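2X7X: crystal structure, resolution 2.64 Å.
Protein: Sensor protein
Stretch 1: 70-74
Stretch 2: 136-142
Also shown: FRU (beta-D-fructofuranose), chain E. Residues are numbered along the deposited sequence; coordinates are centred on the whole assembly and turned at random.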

ATOM      1  N   ALA A  70     -26.357   9.733  -5.581  1.00 33.76           N
ATOM      2  CA  ALA A  70     -27.460  10.654  -5.235  1.00 32.30           C
ATOM      3  C   ALA A  70     -27.125  11.743  -4.204  1.00 31.37           C
ATOM      4  O   ALA A  70     -26.978  11.456  -3.015  1.00 31.05           O
ATOM      5  CB  ALA A  70     -28.682   9.852  -4.791  1.00 32.05           C
ATOM      6  N   ASN A  71     -27.053  12.992  -4.668  1.00 30.68           N
ATOM      7  CA  ASN A  71     -26.616  14.147  -3.858  1.00 30.02           C
ATOM      8  C   ASN A  71     -27.240  14.232  -2.474  1.00 30.35           C
ATOM      9  O   ASN A  71     -26.540  14.402  -1.479  1.00 30.16           O
ATOM     10  CB  ASN A  71     -26.855  15.457  -4.606  1.00 29.43           C
ATOM     11  CG  ASN A  71     -26.307  16.661  -3.866  1.00 28.03           C
ATOM     12  OD1 ASN A  71     -25.105  16.790  -3.687  1.00 27.94           O
ATOM     13  ND2 ASN A  71     -27.186  17.557  -3.451  1.00 25.13           N
ATOM     14  N   GLU A  72     -28.562  14.151  -2.433  1.00 30.61           N
ATOM     15  CA  GLU A  72     -29.299  13.992  -1.201  1.00 31.64           C
ATOM     16  C   GLU A  72     -30.298  12.897  -1.492  1.00 31.67           C
ATOM     17  O   GLU A  72     -30.690  12.730  -2.639  1.00 31.80           O
ATOM     18  CB  GLU A  72     -30.006  15.284  -0.806  1.00 31.78           C
ATOM     19  CG  GLU A  72     -29.064  16.465  -0.691  1.00 34.41           C
ATOM     20  CD  GLU A  72     -29.640  17.623   0.086  1.00 37.85           C
ATOM     21  OE1 GLU A  72     -29.716  18.734  -0.476  1.00 38.84           O
ATOM     22  OE2 GLU A  72     -30.011  17.431   1.265  1.00 41.73           O
ATOM     23  N   ALA A  73     -30.698  12.154  -0.466  1.00 31.90           N
ATOM     24  CA  ALA A  73     -31.520  10.952  -0.645  1.00 32.32           C
ATOM     25  C   ALA A  73     -32.946  11.230  -1.109  1.00 32.47           C
ATOM     26  O   ALA A  73     -33.392  10.688  -2.124  1.00 32.29           O
ATOM     27  CB  ALA A  73     -31.536  10.122   0.635  1.00 32.26           C
ATOM     28  N   ALA A  74     -33.645  12.074  -0.360  1.00 32.90           N
ATOM     29  CA  ALA A  74     -35.042  12.392  -0.629  1.00 33.69           C
ATOM     30  C   ALA A  74     -35.302  13.045  -2.004  1.00 34.38           C
ATOM     31  O   ALA A  74     -36.081  12.502  -2.796  1.00 34.53           O
ATOM     32  CB  ALA A  74     -35.628  13.251   0.515  1.00 33.66           C
ATOM     33  N   GLY A 136     -21.062  15.849   6.780  1.00 19.42           N
ATOM     34  CA  GLY A 136     -21.378  16.128   5.371  1.00 19.50           C
ATOM     35  C   GLY A 136     -22.790  16.663   5.256  1.00 19.66           C
ATOM     36  O   GLY A 136     -23.509  16.767   6.254  1.00 19.11           O
ATOM     37  N   LEU A 137     -23.180  17.009   4.036  1.00 20.31           N
ATOM     38  CA  LEU A 137     -24.522  17.521   3.746  1.00 20.71           C
ATOM     39  C   LEU A 137     -25.572  16.643   4.410  1.00 20.82           C
ATOM     40  O   LEU A 137     -25.644  15.444   4.132  1.00 20.76           O
ATOM     41  CB  LEU A 137     -24.731  17.554   2.229  1.00 20.50           C
ATOM     42  CG  LEU A 137     -25.906  18.341   1.629  1.00 20.71           C
ATOM     43  CD1 LEU A 137     -25.932  19.799   2.057  1.00 19.07           C
ATOM     44  CD2 LEU A 137     -25.835  18.243   0.100  1.00 20.50           C
ATOM     45  N   SER A 138     -26.370  17.234   5.292  1.00 21.58           N
ATOM     46  CA  SER A 138     -27.321  16.473   6.143  1.00 22.93           C
ATOM     47  C   SER A 138     -28.179  15.424   5.427  1.00 22.75           C
ATOM     48  O   SER A 138     -28.282  14.284   5.892  1.00 22.94           O
ATOM     49  CB  SER A 138     -28.218  17.417   6.951  1.00 22.90           C
ATOM     50  OG  SER A 138     -27.457  17.952   8.030  1.00 26.51           O
ATOM     51  N   GLY A 139     -28.758  15.804   4.291  1.00 22.60           N
ATOM     52  CA  GLY A 139     -29.656  14.929   3.553  1.00 22.66           C
ATOM     53  C   GLY A 139     -28.995  13.842   2.719  1.00 22.71           C
ATOM     54  O   GLY A 139     -29.695  13.081   2.050  1.00 22.76           O
ATOM     55  N   SER A 140     -27.662  13.764   2.739  1.00 22.23           N
ATOM     56  CA  SER A 140     -26.963  12.703   2.004  1.00 22.15           C
ATOM     57  C   SER A 140     -26.852  11.471   2.897  1.00 21.96           C
ATOM     58  O   SER A 140     -26.718  11.607   4.111  1.00 22.38           O
ATOM     59  CB  SER A 140     -25.576  13.162   1.527  1.00 22.13           C
ATOM     60  OG  SER A 140     -24.731  13.505   2.616  1.00 22.93           O
ATOM     61  N   THR A 141     -26.904  10.274   2.317  1.00 21.32           N
ATOM     62  CA  THR A 141     -26.908   9.073   3.161  1.00 21.06           C
ATOM     63  C   THR A 141     -25.574   8.798   3.876  1.00 20.97           C
ATOM     64  O   THR A 141     -25.587   8.232   4.978  1.00 20.78           O
ATOM     65  CB  THR A 141     -27.473   7.782   2.461  1.00 21.08           C
ATOM     66  OG1 THR A 141     -26.617   7.360   1.390  1.00 21.17           O
ATOM     67  CG2 THR A 141     -28.890   8.015   1.941  1.00 19.92           C
ATOM     68  N   PRO A 142     -24.426   9.208   3.277  1.00 20.71           N
ATOM     69  CA  PRO A 142     -23.233   8.990   4.087  1.00 20.45           C
ATOM     70  C   PRO A 142     -23.194   9.881   5.332  1.00 20.60           C
ATOM     71  O   PRO A 142     -22.874   9.384   6.398  1.00 20.32           O
ATOM     72  CB  PRO A 142     -22.087   9.269   3.115  1.00 20.53           C
ATOM     73  CG  PRO A 142     -22.676   9.005   1.777  1.00 20.08           C
ATOM     74  CD  PRO A 142     -24.077   9.510   1.877  1.00 20.11           C
TER
HETATM   75  C1  FRU E1335     -16.544  12.974  -2.375  1.00 24.07           C
HETATM   76  C2  FRU E1335     -17.064  13.001  -0.949  1.00 22.70           C
HETATM   77  C3  FRU E1335     -16.117  12.301   0.022  1.00 21.51           C
HETATM   78  C4  FRU E1335     -17.082  11.599   0.957  1.00 21.98           C
HETATM   79  C5  FRU E1335     -18.158  11.147  -0.020  1.00 22.73           C
HETATM   80  C6  FRU E1335     -19.528  10.877   0.599  1.00 23.46           C
HETATM   81  O1  FRU E1335     -17.257  13.924  -3.164  1.00 24.20           O
HETATM   82  O2  FRU E1335     -17.312  14.363  -0.583  1.00 22.07           O
HETATM   83  O3  FRU E1335     -15.219  13.207   0.680  1.00 19.62           O
HETATM   84  O4  FRU E1335     -16.474  10.518   1.674  1.00 21.48           O
HETATM   85  O5  FRU E1335     -18.281  12.266  -0.902  1.00 23.02           O
HETATM   86  O6  FRU E1335     -20.411  10.340  -0.406  1.00 24.64           O
HETATM   87  O   HOH W   1     -27.817  10.314  -0.605  1.00 25.02           O

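Two segments of one chain, at least 65 residues apart in sequence wherever they touch, meet over a small interface that buries 281 Å² in all. The second stretch enters through a type I beta turn from Leu-137 to Ser-140 and then starts a helix at Thr-141, with Ser-140 in the N-cap position. The turn is closed twice on one acceptor: Leu-137 O receives Ser-140 N at 3.0 Å and Ser-140 OG at 2.6 Å, the latter with chi1 in the p well. Across the gap the backbones come nearest at Glu-72 and Ser-140, whose CA atoms lie 4.2 Å apart, close enough for main-chain atoms to carry much of the contact.

Ala-70 does not touch the second stretch directly; a water joins them. The water oxygen donates to Ala-70 O at 2.8 Å and accepts from Thr-141 N at 3.1 Å, so a first-turn helix amide, which has no preceding helical carbonyl to bond, is satisfied by solvent. Asn-71 points its CA-to-CB bond sideways, but the end of the side chain, with chi1 in the t well, comes nearer, and Asn-71 ND2 lies 3.9 Å from Leu-137 CD2. This is a van der Waals contact of an amide with a methyl group; ND2 finds its hydrogen bond elsewhere in the structure. The Asn-71 carbonyl O rests 3.4 Å from Ser-140 CB.

Glu-72 presents both backbone and side chain. Glu-72 CG packs 3.8 Å from Leu-137 CD2, so the aliphatic part of the acid shares the leucine methyl with Asn-71. Glu-72 CA lies 3.4 Å from Gly-139 O in a CA-H...O contact, bent to 120° at the hydrogen and thus a minor supplement to the stronger bond made by the next residue. The carboxylate runs on over Gly-139, where the absence of a side chain matters: an ideal CB there would fall 2.2 Å from Glu-72 OE2, a clash.

Ala-73 supplies the single direct hydrogen bond between the stretches. Ala-73 N donates to Gly-139 O at 2.9 Å with a nearly straight N-H...O angle of 170°, tying the turn to the backbone of stretch 1. The same carbonyl therefore meets both the Glu-72 CA and the Ala-73 amide. Ala-73 also directs its CA-to-CB bond toward the second stretch, and Ala-73 CB meets Thr-141 CG2 at 3.6 Å, a methyl-to-methyl contact beside the polar link. At Ala-74 the CA-to-CB bond turns sideways, and the contact ends.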